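Local coordinates for protein Poly(A) ribonuclease pop2 (Schizosaccharomyces pombe, PDB 2P51) that removes poly(A) tails from mRNA as a metal-dependent 3'-exoribonuclease, serving as a catalytic subunit of the CCR4-NOT deadenylase complex, at residues A[51-56]-A[85-90]; A[78-83]-A[173-178]; A[108-113]-A[140-145]; A[45-50]-A[163-168]. All coordinates share one frame; numbering follows the deposited sequence. Where two conformers were deposited one is given.

Contact 1: residues A[51-56]-A[85-90]; sequences DTEFPG and IIQIGL. With MG (magnesium ion), chain C; MG (magnesium ion), chain B.
Asp51, Thr52 and Glu53 pair with Gly89, Ile88 and Gln87 as antiparallel strands in the central sheet of a DEDD nuclease fold. A classic beta bulge ends the ladder: Ile86 and Gln87 both face Glu53.

Asp51 and Gly89 exchange two backbone bonds, and Gly89 N gives the shorter, 2.8 Å to Asp51 O. Glu53 N bonds to Gln87 O. Glu53 O is gripped by two donors, Ile86 N at 2.9 Å and Gln87 N at 3.1 Å, which reach it from the same face of its carbonyl plane.

Apolar contacts flank the bulge. Ile85 CG1 lies anti to the backbone N (chi1 -168°). Its CD1, at the end of that branch, comes within 3.5 Å of Thr52 CB, and the two side chains cross at about a right angle. Ile86 CD1 lies against the Pro55 ring, nearest its N at 3.9 Å and almost as close to CB, CG and CD.

On the face opposite Thr52 and Ile88, Glu53 and Gln87 run side by side. Gln87 OE1 lies 3.3 Å from Glu53 CG, and the amide and carboxylate planes are 69° apart. Gln87 OE1 accepts from Ala238 N, and NE2 is hydrogen-bonded to Gln237 and Asn109.

The metal bonds stand on this same face. Asp51 bridges two magnesium ions, OD1 to one and OD2 to the other. Asp172, hydrogen-bonded through OD1 to Thr52 OG1, and Asp241 complete the protein ligands. Glu53 bends at chi2 (-58°), and its OE2 binds the ion held by Asp51 OD2, at 2.1 Å.

Contact 2: residues A[78-83]-A[173-178]; sequences ANVDSL and FAYLLK
Val80 of helix 69-82 packs against Ala174, Tyr175 and Lys178 of helix 170-181. The axes of the two short helical segments approach to 9.9 Å, at 41°.

The apolar part centres on Val80. Its CG1 sits over the centre of the Tyr175 ring, 3.7 Å from the centroid and 6° off the normal, a CH-pi contact. CG2 lies 3.7 Å from Tyr175 CE1. Both methyls also touch Ala174 CB. The Tyr175 ring also stacks with Phe54; the nearest atom of its side chain is about 9 Å from a magnesium ion.

The polar part lies near the C-terminal end of helix 69-82. Tyr175 OH donates to Leu83 O at 2.7 Å. That oxygen sits at the ring edge, while the hydroxyl stands above the carbonyl plane. Lys178 is extended, every torsion near 180°, and its CD passes Val80 CG1. NZ donates to Val80 O at 2.8 Å, nearly in line with the C=O bond. NZ also lies 3.0 Å from Leu83 O and bonds a water at 2.7 Å.

The ammonium sits by the Val80 carbonyl. Its positive charge would probably stabilise this helix end, where carbonyls carry partial negative charge.

Contact 3: residues A[108-113]-A[140-145]; sequences FNFTFN and VGIEPA
Ile142 lies alongside the rings of Phe108 and Phe110 and touches both with different branches. Its CG1 branch runs anti to the carbonyl carbon (chi1 -61°). CD1, at the end of this branch, reaches the edge of the Phe108 ring, 4.0 Å from CD1 of that ring. The other branch, CG2, meets Phe110 CE1 at 3.7 Å. Ile142 O also stands at the edge of the Phe110 ring, near its plane.

Pro144 adds to the packing around Phe110. Its CG lies 3.9 Å from Phe110 CD1. Phe147 extends the cluster: it meets Phe108 and packs edge-to-face with Phe110. Leu31 of helix 31-41 touches both Phe108 and Ile142.

Thr111 and Glu143 form the more open margin. Thr111 CG2 lies 3.8 Å from Glu143 OE2. Thr111 OG1 is anti to the backbone N (chi1 -169°). A water lies 3.2 Å from this hydroxyl and donates to Glu143 OE2, so it spans the two side chains.

Two backbone bonds hold the two chains together beside these side chains. Ile142 N donates to Asn109 O at 2.8 Å, almost straight and on a lone pair. Thr111 N donates to Ile142 O at 2.9 Å, tilted out of the carbonyl plane. Gly141 CA fits closely against the Asn109 carbonyl and the Phe110 backbone, with no room for a CB.

The two bonds make a single bridge around Phe110 and Ile142. It joins the chain to the lead-in of helix 144-152, with Glu143 at the N-cap position, just past the C-terminal end of strand 105-109, an inner strand of the DEDD nuclease sheet.

Contact 4: residues A[45-50]-A[163-168]; sequences YPVVSM and TWITFH
Val47, Val48 and Ser49 pair with Thr163, Trp164 and Ile165 as parallel neighbours in the mixed sheet of the DEDD nuclease fold. Four backbone bonds bind the pair. Val48 N to Thr163 O and Ile165 N to Val48 O are both 2.8 Å. Thr163 N to Pro46 O and Met50 N to Ile165 O complete the set. The axes of the two strand segments approach to 4.5 Å, at 26°.

The Val48 and Trp164 side chains share one face of the sheet and point the same way. Val48 CG1, anti to the backbone N (chi1 179°), stands over the six-membered ring of Trp164. It is 3.9 Å from that centroid and offset toward the rim, a CH-pi contact. Met50 approaches the same ring at its edge, where CB lies 3.9 Å from Trp164 CZ3 and CG is in the plane. Met50 then bends at chi2 (-86°) and chi3, and its CE meets Thr166 CG2 at 3.8 Å.

On the other face, Val47 CG1 touches Ile165 CG1 at 3.7 Å. Ser49 OG packs against Ile165 CB at 3.4 Å. Past the paired residues, a water accepts from Phe167 N and lies close to Met50 O, to which it may donate, between the diverging chains.

Helix 170-181 covers the Trp164 face, with Leu176 on the indole and Phe173 on Met50 and Thr166. Helix 238-257 covers the Val47 and Ile165 face. Strand 87-93 flanks strand 47-53, and strand 203-205 flanks strand 163-166.

How the contacts relate
Contacts 1 and 4 share strand 47-53. Their centres are 15 Å apart, and they pair it with strand 87-93 and strand 163-166, its two neighbours. Contact 3 lies beyond strand 87-93, at strand 105-109; its centre is 10 Å from that of contact 1. Contact 2 lies off the sheet, also 10 Å from contact 1, where helix 69-82 meets helix 170-181. Contacts 1 and 3 come in series, both within the chain span of contact 4. The segments of contact 2 alternate with those of contacts 1 and 4, and contact 3 falls between them. Strand 47-53 supplies Asp51 and Glu53 and helix 170-181 supplies Asp172, so sheet and helix meet at the magnesium site.

Contact 1: residues A[51-56]-A[85-90]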
# COMPACT_ATOMS: atom_id res chain seq x y z
N ASP A 51 1.85 0.48 1.28
CA ASP A 51 2.12 1.15 0.02
C ASP A 51 2.40 0.10 -1.06
O ASP A 51 2.72 -1.06 -0.65
CB ASP A 51 3.33 2.11 0.08
CG ASP A 51 3.49 2.96 -1.17
OD1 ASP A 51 2.45 3.32 -1.77
OD2 ASP A 51 4.66 3.24 -1.50
N THR A 52 2.31 0.46 -2.34
CA THR A 52 2.73 -0.50 -3.36
C THR A 52 3.58 0.24 -4.40
O THR A 52 3.50 1.46 -4.54
CB THR A 52 1.58 -1.17 -4.15
OG1 THR A 52 1.00 -0.24 -5.05
CG2 THR A 52 0.50 -1.72 -3.18
N GLU A 53 4.44 -0.49 -5.12
CA GLU A 53 5.08 0.08 -6.29
C GLU A 53 4.58 -0.75 -7.50
O GLU A 53 4.39 -1.98 -7.40
CB GLU A 53 6.60 0.05 -6.22
CG GLU A 53 7.23 0.71 -5.00
CD GLU A 53 6.88 2.15 -4.82
OE1 GLU A 53 6.75 2.90 -5.80
OE2 GLU A 53 6.72 2.57 -3.64
N PHE A 54 4.40 -0.11 -8.64
CA PHE A 54 3.86 -0.71 -9.84
C PHE A 54 4.34 0.14 -11.02
O PHE A 54 4.91 1.22 -10.79
CB PHE A 54 2.33 -0.77 -9.75
CG PHE A 54 1.69 0.57 -9.42
CD1 PHE A 54 1.37 1.48 -10.42
CD2 PHE A 54 1.40 0.89 -8.09
CE1 PHE A 54 0.79 2.69 -10.12
CE2 PHE A 54 0.83 2.11 -7.78
CZ PHE A 54 0.52 2.99 -8.81
N PRO A 55 4.21 -0.34 -12.23
CA PRO A 55 4.90 0.33 -13.36
C PRO A 55 4.16 1.51 -13.96
O PRO A 55 4.16 1.73 -15.18
CB PRO A 55 5.09 -0.80 -14.37
CG PRO A 55 4.14 -1.87 -14.04
CD PRO A 55 3.58 -1.62 -12.66
N GLY A 56 3.55 2.32 -13.09
CA GLY A 56 3.00 3.58 -13.53
C GLY A 56 1.64 3.45 -14.20
O GLY A 56 0.93 2.48 -13.96
N ILE A 85 1.95 -5.78 -10.45
CA ILE A 85 2.53 -5.26 -9.21
C ILE A 85 4.02 -5.58 -9.10
O ILE A 85 4.43 -6.65 -9.54
CB ILE A 85 1.76 -5.84 -8.01
CG1 ILE A 85 2.08 -5.15 -6.69
CG2 ILE A 85 1.97 -7.36 -7.86
CD1 ILE A 85 1.79 -3.71 -6.57
N ILE A 86 4.76 -4.63 -8.48
CA ILE A 86 6.21 -4.83 -8.32
C ILE A 86 6.57 -4.95 -6.85
O ILE A 86 7.43 -5.81 -6.51
CB ILE A 86 6.99 -3.70 -9.06
CG1 ILE A 86 6.82 -3.82 -10.58
CG2 ILE A 86 8.47 -3.70 -8.70
CD1 ILE A 86 7.30 -2.61 -11.39
N GLN A 87 5.99 -4.18 -5.96
CA GLN A 87 6.30 -4.33 -4.56
C GLN A 87 5.05 -4.01 -3.71
O GLN A 87 4.27 -3.15 -4.10
CB GLN A 87 7.35 -3.38 -3.98
CG GLN A 87 8.78 -3.61 -4.33
CD GLN A 87 9.73 -2.61 -3.71
OE1 GLN A 87 9.36 -1.40 -3.60
NE2 GLN A 87 10.91 -3.03 -3.34
N ILE A 88 4.93 -4.65 -2.57
CA ILE A 88 3.97 -4.23 -1.55
C ILE A 88 4.73 -4.02 -0.25
O ILE A 88 5.52 -4.90 0.11
CB ILE A 88 2.84 -5.25 -1.28
CG1 ILE A 88 1.97 -5.46 -2.52
CG2 ILE A 88 2.01 -4.86 -0.06
CD1 ILE A 88 0.93 -6.55 -2.46
N GLY A 89 4.48 -2.92 0.43
CA GLY A 89 5.10 -2.63 1.74
C GLY A 89 4.06 -2.72 2.84
O GLY A 89 2.97 -2.13 2.66
N LEU A 90 4.37 -3.48 3.89
CA LEU A 90 3.49 -3.56 5.04
C LEU A 90 4.28 -3.23 6.31
O LEU A 90 5.20 -3.95 6.65
CB LEU A 90 2.87 -4.95 5.18
CG LEU A 90 2.05 -5.54 4.04
CD1 LEU A 90 1.57 -6.95 4.37
CD2 LEU A 90 0.87 -4.62 3.70
MG MG C . 5.75 4.29 -2.92
MG MG B . 1.22 4.76 -2.56
O HOH W 1 1.44 4.15 -4.52
O HOH W 2 4.20 4.03 -4.36
O HOH W 3 0.81 5.62 -0.73
O HOH W 4 2.83 5.93 -2.84
O HOH W 5 -0.08 6.30 -3.25

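Contact 2: residues A[78-83]-A[173-178]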
# COMPACT_ATOMS: atom_id res chain seq x y z
N ALA A 78 -8.31 0.31 -15.66
CA ALA A 78 -7.64 -0.05 -16.91
C ALA A 78 -6.19 -0.37 -16.64
O ALA A 78 -5.64 -1.33 -17.18
CB ALA A 78 -7.77 1.09 -17.93
N ASN A 79 -5.53 0.43 -15.83
CA ASN A 79 -4.08 0.23 -15.64
C ASN A 79 -3.76 -0.86 -14.63
O ASN A 79 -2.88 -1.69 -14.87
CB ASN A 79 -3.40 1.57 -15.25
CG ASN A 79 -3.35 2.48 -16.48
OD1 ASN A 79 -2.40 2.37 -17.26
ND2 ASN A 79 -4.32 3.36 -16.68
N VAL A 80 -4.49 -0.87 -13.50
CA VAL A 80 -4.20 -1.89 -12.49
C VAL A 80 -4.49 -3.26 -13.05
O VAL A 80 -3.72 -4.21 -12.79
CB VAL A 80 -4.99 -1.64 -11.19
CG1 VAL A 80 -4.78 -2.79 -10.23
CG2 VAL A 80 -4.56 -0.34 -10.51
N ASP A 81 -5.57 -3.39 -13.82
CA ASP A 81 -5.85 -4.73 -14.36
C ASP A 81 -4.71 -5.22 -15.27
O ASP A 81 -4.50 -6.43 -15.32
CB ASP A 81 -7.10 -4.74 -15.23
CG ASP A 81 -8.41 -4.89 -14.49
OD1 ASP A 81 -8.46 -5.17 -13.27
OD2 ASP A 81 -9.44 -4.71 -15.19
N SER A 82 -4.04 -4.28 -15.96
CA SER A 82 -3.12 -4.64 -17.02
C SER A 82 -1.64 -4.71 -16.68
O SER A 82 -0.86 -5.36 -17.37
CB SER A 82 -3.28 -3.61 -18.18
OG SER A 82 -4.47 -4.02 -18.86
N LEU A 83 -1.27 -4.03 -15.60
CA LEU A 83 0.12 -3.86 -15.25
C LEU A 83 0.41 -4.59 -13.95
O LEU A 83 -0.36 -4.47 -12.98
CB LEU A 83 0.48 -2.38 -15.06
CG LEU A 83 0.27 -1.47 -16.30
CD1 LEU A 83 0.73 -0.03 -15.97
CD2 LEU A 83 1.02 -2.02 -17.49
N PHE A 173 -4.67 0.12 -2.97
CA PHE A 173 -5.70 -0.83 -2.53
C PHE A 173 -6.16 -1.69 -3.72
O PHE A 173 -6.44 -2.89 -3.55
CB PHE A 173 -6.93 -0.14 -1.94
CG PHE A 173 -6.94 0.04 -0.44
CD1 PHE A 173 -6.64 -1.01 0.41
CD2 PHE A 173 -7.25 1.26 0.11
CE1 PHE A 173 -6.62 -0.91 1.81
CE2 PHE A 173 -7.26 1.37 1.49
CZ PHE A 173 -6.95 0.34 2.35
N ALA A 174 -6.29 -1.12 -4.92
CA ALA A 174 -6.71 -1.90 -6.08
C ALA A 174 -5.72 -3.03 -6.32
O ALA A 174 -6.12 -4.17 -6.66
CB ALA A 174 -6.92 -1.04 -7.31
N TYR A 175 -4.41 -2.77 -6.17
CA TYR A 175 -3.43 -3.85 -6.42
C TYR A 175 -3.58 -4.96 -5.39
O TYR A 175 -3.40 -6.13 -5.77
CB TYR A 175 -2.01 -3.29 -6.40
CG TYR A 175 -1.60 -2.88 -7.82
CD1 TYR A 175 -1.44 -1.58 -8.24
CD2 TYR A 175 -1.39 -3.91 -8.72
CE1 TYR A 175 -1.06 -1.24 -9.54
CE2 TYR A 175 -1.03 -3.60 -10.00
CZ TYR A 175 -0.87 -2.29 -10.42
OH TYR A 175 -0.51 -2.07 -11.73
N LEU A 176 -3.91 -4.63 -4.15
CA LEU A 176 -4.06 -5.70 -3.17
C LEU A 176 -5.35 -6.46 -3.47
O LEU A 176 -5.38 -7.70 -3.35
CB LEU A 176 -4.06 -5.22 -1.71
CG LEU A 176 -2.65 -5.24 -1.06
CD1 LEU A 176 -1.78 -4.16 -1.69
CD2 LEU A 176 -2.76 -5.11 0.44
N LEU A 177 -6.40 -5.70 -3.88
CA LEU A 177 -7.62 -6.51 -4.20
C LEU A 177 -7.41 -7.38 -5.40
O LEU A 177 -7.88 -8.54 -5.45
CB LEU A 177 -8.83 -5.57 -4.39
CG LEU A 177 -10.20 -6.25 -4.49
CD1 LEU A 177 -10.65 -6.78 -3.12
CD2 LEU A 177 -11.26 -5.32 -5.06
N LYS A 178 -6.73 -6.90 -6.42
CA LYS A 178 -6.38 -7.70 -7.60
C LYS A 178 -5.60 -8.95 -7.20
O LYS A 178 -5.82 -10.07 -7.65
CB LYS A 178 -5.56 -6.85 -8.59
CG LYS A 178 -4.90 -7.62 -9.70
CD LYS A 178 -4.08 -6.70 -10.62
CE LYS A 178 -3.44 -7.52 -11.77
NZ LYS A 178 -2.43 -6.64 -12.48
O HOH W 6 -1.60 -8.17 -14.60

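Contact 3: residues A[108-113]-A[140-145]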
# COMPACT_ATOMS: atom_id res chain seq x y z
N PHE A 108 7.59 -6.80 0.21
CA PHE A 108 7.33 -7.97 -0.60
C PHE A 108 7.69 -7.64 -2.05
O PHE A 108 7.14 -6.65 -2.57
CB PHE A 108 5.85 -8.34 -0.52
CG PHE A 108 5.48 -8.81 0.88
CD1 PHE A 108 5.49 -10.17 1.17
CD2 PHE A 108 5.15 -7.93 1.88
CE1 PHE A 108 5.18 -10.60 2.46
CE2 PHE A 108 4.84 -8.36 3.17
CZ PHE A 108 4.88 -9.69 3.49
N ASN A 109 8.57 -8.41 -2.65
CA ASN A 109 9.05 -8.13 -4.01
C ASN A 109 8.48 -9.11 -5.02
O ASN A 109 8.69 -10.33 -4.83
CB ASN A 109 10.59 -8.21 -3.98
CG ASN A 109 11.16 -7.14 -3.05
OD1 ASN A 109 11.01 -5.93 -3.30
ND2 ASN A 109 11.79 -7.61 -1.98
N PHE A 110 7.75 -8.64 -6.02
CA PHE A 110 6.96 -9.52 -6.88
C PHE A 110 7.61 -9.75 -8.24
O PHE A 110 8.40 -8.96 -8.75
CB PHE A 110 5.56 -8.93 -7.09
CG PHE A 110 4.79 -9.03 -5.77
CD1 PHE A 110 4.11 -10.19 -5.44
CD2 PHE A 110 4.80 -8.00 -4.85
CE1 PHE A 110 3.41 -10.30 -4.24
CE2 PHE A 110 4.09 -8.07 -3.66
CZ PHE A 110 3.41 -9.26 -3.35
N THR A 111 7.22 -10.88 -8.83
CA THR A 111 7.78 -11.30 -10.13
C THR A 111 7.51 -10.26 -11.21
O THR A 111 6.42 -9.68 -11.32
CB THR A 111 7.18 -12.66 -10.50
OG1 THR A 111 7.92 -13.17 -11.62
CG2 THR A 111 5.72 -12.51 -10.91
N PHE A 112 8.50 -9.99 -12.07
CA PHE A 112 8.33 -8.98 -13.13
C PHE A 112 9.39 -9.29 -14.17
O PHE A 112 10.47 -9.81 -13.81
CB PHE A 112 8.52 -7.58 -12.51
CG PHE A 112 7.92 -6.53 -13.40
CD1 PHE A 112 6.55 -6.25 -13.31
CD2 PHE A 112 8.70 -5.82 -14.33
CE1 PHE A 112 5.97 -5.30 -14.14
CE2 PHE A 112 8.09 -4.89 -15.15
CZ PHE A 112 6.74 -4.63 -15.06
N ASN A 113 9.13 -9.00 -15.44
CA ASN A 113 9.97 -9.39 -16.55
C ASN A 113 10.05 -8.18 -17.50
O ASN A 113 9.07 -7.85 -18.16
CB ASN A 113 9.44 -10.65 -17.22
CG ASN A 113 10.42 -11.11 -18.28
OD1 ASN A 113 10.76 -10.32 -19.16
ND2 ASN A 113 10.82 -12.39 -18.17
N VAL A 140 13.53 -14.31 -8.53
CA VAL A 140 12.91 -14.91 -7.31
C VAL A 140 11.80 -14.01 -6.81
O VAL A 140 11.45 -13.98 -5.65
CB VAL A 140 13.93 -15.15 -6.21
CG1 VAL A 140 14.86 -16.33 -6.57
CG2 VAL A 140 14.78 -13.94 -5.92
N GLY A 141 11.22 -13.20 -7.72
CA GLY A 141 10.09 -12.41 -7.26
C GLY A 141 8.93 -13.30 -6.87
O GLY A 141 8.73 -14.40 -7.39
N ILE A 142 8.11 -12.83 -5.94
CA ILE A 142 6.94 -13.60 -5.51
C ILE A 142 5.85 -13.65 -6.56
O ILE A 142 5.61 -12.67 -7.25
CB ILE A 142 6.35 -12.94 -4.23
CG1 ILE A 142 7.39 -12.95 -3.11
CG2 ILE A 142 5.03 -13.56 -3.83
CD1 ILE A 142 7.15 -11.81 -2.10
N GLU A 143 5.12 -14.77 -6.66
CA GLU A 143 3.90 -14.77 -7.45
C GLU A 143 2.76 -14.14 -6.65
O GLU A 143 2.53 -14.63 -5.52
CB GLU A 143 3.47 -16.19 -7.83
CG GLU A 143 4.33 -16.77 -8.94
CD GLU A 143 4.08 -16.07 -10.27
OE1 GLU A 143 3.07 -15.35 -10.47
OE2 GLU A 143 4.95 -16.26 -11.14
N PRO A 144 2.10 -13.10 -7.17
CA PRO A 144 1.02 -12.48 -6.39
C PRO A 144 0.03 -13.45 -5.82
O PRO A 144 -0.51 -13.25 -4.73
CB PRO A 144 0.32 -11.60 -7.47
CG PRO A 144 1.53 -11.12 -8.25
CD PRO A 144 2.33 -12.39 -8.45
N ALA A 145 -0.27 -14.51 -6.54
CA ALA A 145 -1.24 -15.48 -6.10
C ALA A 145 -0.80 -16.22 -4.85
O ALA A 145 -1.60 -16.50 -3.94
CB ALA A 145 -1.47 -16.46 -7.27
O HOH W 7 6.19 -15.24 -13.25

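Contact 4: residues A[45-50]-A[163-168]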
# COMPACT_ATOMS: atom_id res chain seq x y z
N TYR A 45 0.36 -6.00 17.18
CA TYR A 45 0.66 -4.81 16.36
C TYR A 45 -0.37 -4.71 15.22
O TYR A 45 -0.06 -4.99 14.06
CB TYR A 45 2.08 -4.92 15.80
CG TYR A 45 3.15 -4.98 16.88
CD1 TYR A 45 3.72 -3.82 17.40
CD2 TYR A 45 3.55 -6.25 17.35
CE1 TYR A 45 4.69 -3.93 18.40
CE2 TYR A 45 4.53 -6.36 18.33
CZ TYR A 45 5.08 -5.19 18.82
OH TYR A 45 6.04 -5.30 19.80
N PRO A 46 -1.62 -4.38 15.59
CA PRO A 46 -2.74 -4.55 14.67
C PRO A 46 -2.99 -3.38 13.75
O PRO A 46 -4.07 -3.31 13.13
CB PRO A 46 -3.92 -4.74 15.64
CG PRO A 46 -3.56 -3.89 16.83
CD PRO A 46 -2.06 -3.99 16.95
N VAL A 47 -2.08 -2.44 13.61
CA VAL A 47 -2.20 -1.27 12.73
C VAL A 47 -1.23 -1.52 11.56
O VAL A 47 -0.02 -1.56 11.76
CB VAL A 47 -1.94 0.06 13.43
CG1 VAL A 47 -2.08 1.23 12.43
CG2 VAL A 47 -2.90 0.26 14.59
N VAL A 48 -1.80 -1.74 10.36
CA VAL A 48 -0.96 -2.06 9.20
C VAL A 48 -0.91 -0.88 8.23
O VAL A 48 -2.00 -0.50 7.74
CB VAL A 48 -1.54 -3.26 8.46
CG1 VAL A 48 -0.67 -3.58 7.23
CG2 VAL A 48 -1.67 -4.50 9.36
N SER A 49 0.26 -0.33 7.95
CA SER A 49 0.40 0.78 6.97
C SER A 49 0.92 0.20 5.67
O SER A 49 1.81 -0.68 5.76
CB SER A 49 1.32 1.89 7.50
OG SER A 49 0.72 2.40 8.70
N MET A 50 0.39 0.68 4.54
CA MET A 50 0.68 -0.01 3.28
C MET A 50 0.96 0.97 2.16
O MET A 50 0.39 2.08 2.12
CB MET A 50 -0.52 -0.92 2.91
CG MET A 50 -0.45 -1.68 1.62
SD MET A 50 -1.03 -0.71 0.19
CE MET A 50 -2.81 -0.81 0.48
N THR A 163 -6.45 -2.27 11.68
CA THR A 163 -6.67 -1.00 10.99
C THR A 163 -5.66 -0.87 9.84
O THR A 163 -4.49 -1.07 10.14
CB THR A 163 -6.50 0.19 11.96
OG1 THR A 163 -7.43 0.06 13.08
CG2 THR A 163 -6.82 1.50 11.25
N TRP A 164 -6.11 -0.56 8.64
CA TRP A 164 -5.17 -0.32 7.54
C TRP A 164 -4.99 1.17 7.30
O TRP A 164 -5.98 1.93 7.30
CB TRP A 164 -5.68 -0.97 6.24
CG TRP A 164 -5.48 -2.47 6.26
CD1 TRP A 164 -6.17 -3.38 7.02
CD2 TRP A 164 -4.51 -3.21 5.50
NE1 TRP A 164 -5.67 -4.65 6.76
CE2 TRP A 164 -4.66 -4.58 5.83
CE3 TRP A 164 -3.51 -2.85 4.54
CZ2 TRP A 164 -3.86 -5.59 5.25
CZ3 TRP A 164 -2.75 -3.87 4.00
CH2 TRP A 164 -2.91 -5.22 4.34
N ILE A 165 -3.75 1.60 7.14
CA ILE A 165 -3.38 3.01 6.93
C ILE A 165 -2.73 3.14 5.57
O ILE A 165 -1.83 2.36 5.25
CB ILE A 165 -2.41 3.48 8.01
CG1 ILE A 165 -2.89 3.17 9.41
CG2 ILE A 165 -2.11 4.99 7.81
CD1 ILE A 165 -4.25 3.80 9.73
N THR A 166 -3.19 4.13 4.77
CA THR A 166 -2.69 4.26 3.40
C THR A 166 -2.52 5.73 3.10
O THR A 166 -2.81 6.58 3.94
CB THR A 166 -3.68 3.62 2.40
OG1 THR A 166 -4.94 4.31 2.54
CG2 THR A 166 -3.90 2.11 2.70
N PHE A 167 -2.02 6.01 1.88
CA PHE A 167 -1.90 7.41 1.46
C PHE A 167 -2.24 7.46 -0.03
O PHE A 167 -1.51 6.83 -0.85
CB PHE A 167 -0.48 7.94 1.74
CG PHE A 167 -0.31 9.40 1.33
CD1 PHE A 167 -0.53 10.40 2.26
CD2 PHE A 167 0.10 9.74 0.02
CE1 PHE A 167 -0.39 11.75 1.95
CE2 PHE A 167 0.17 11.08 -0.33
CZ PHE A 167 -0.07 12.06 0.63
N HIS A 168 -3.27 8.21 -0.41
CA HIS A 168 -3.67 8.39 -1.82
C HIS A 168 -3.81 7.01 -2.46
O HIS A 168 -3.09 6.60 -3.39
CB HIS A 168 -2.65 9.27 -2.55
CG HIS A 168 -3.18 9.96 -3.76
ND1 HIS A 168 -4.21 9.48 -4.54
CD2 HIS A 168 -2.80 11.14 -4.34
CE1 HIS A 168 -4.44 10.33 -5.54
NE2 HIS A 168 -3.58 11.36 -5.44
O HOH W 8 -1.33 3.62 0.35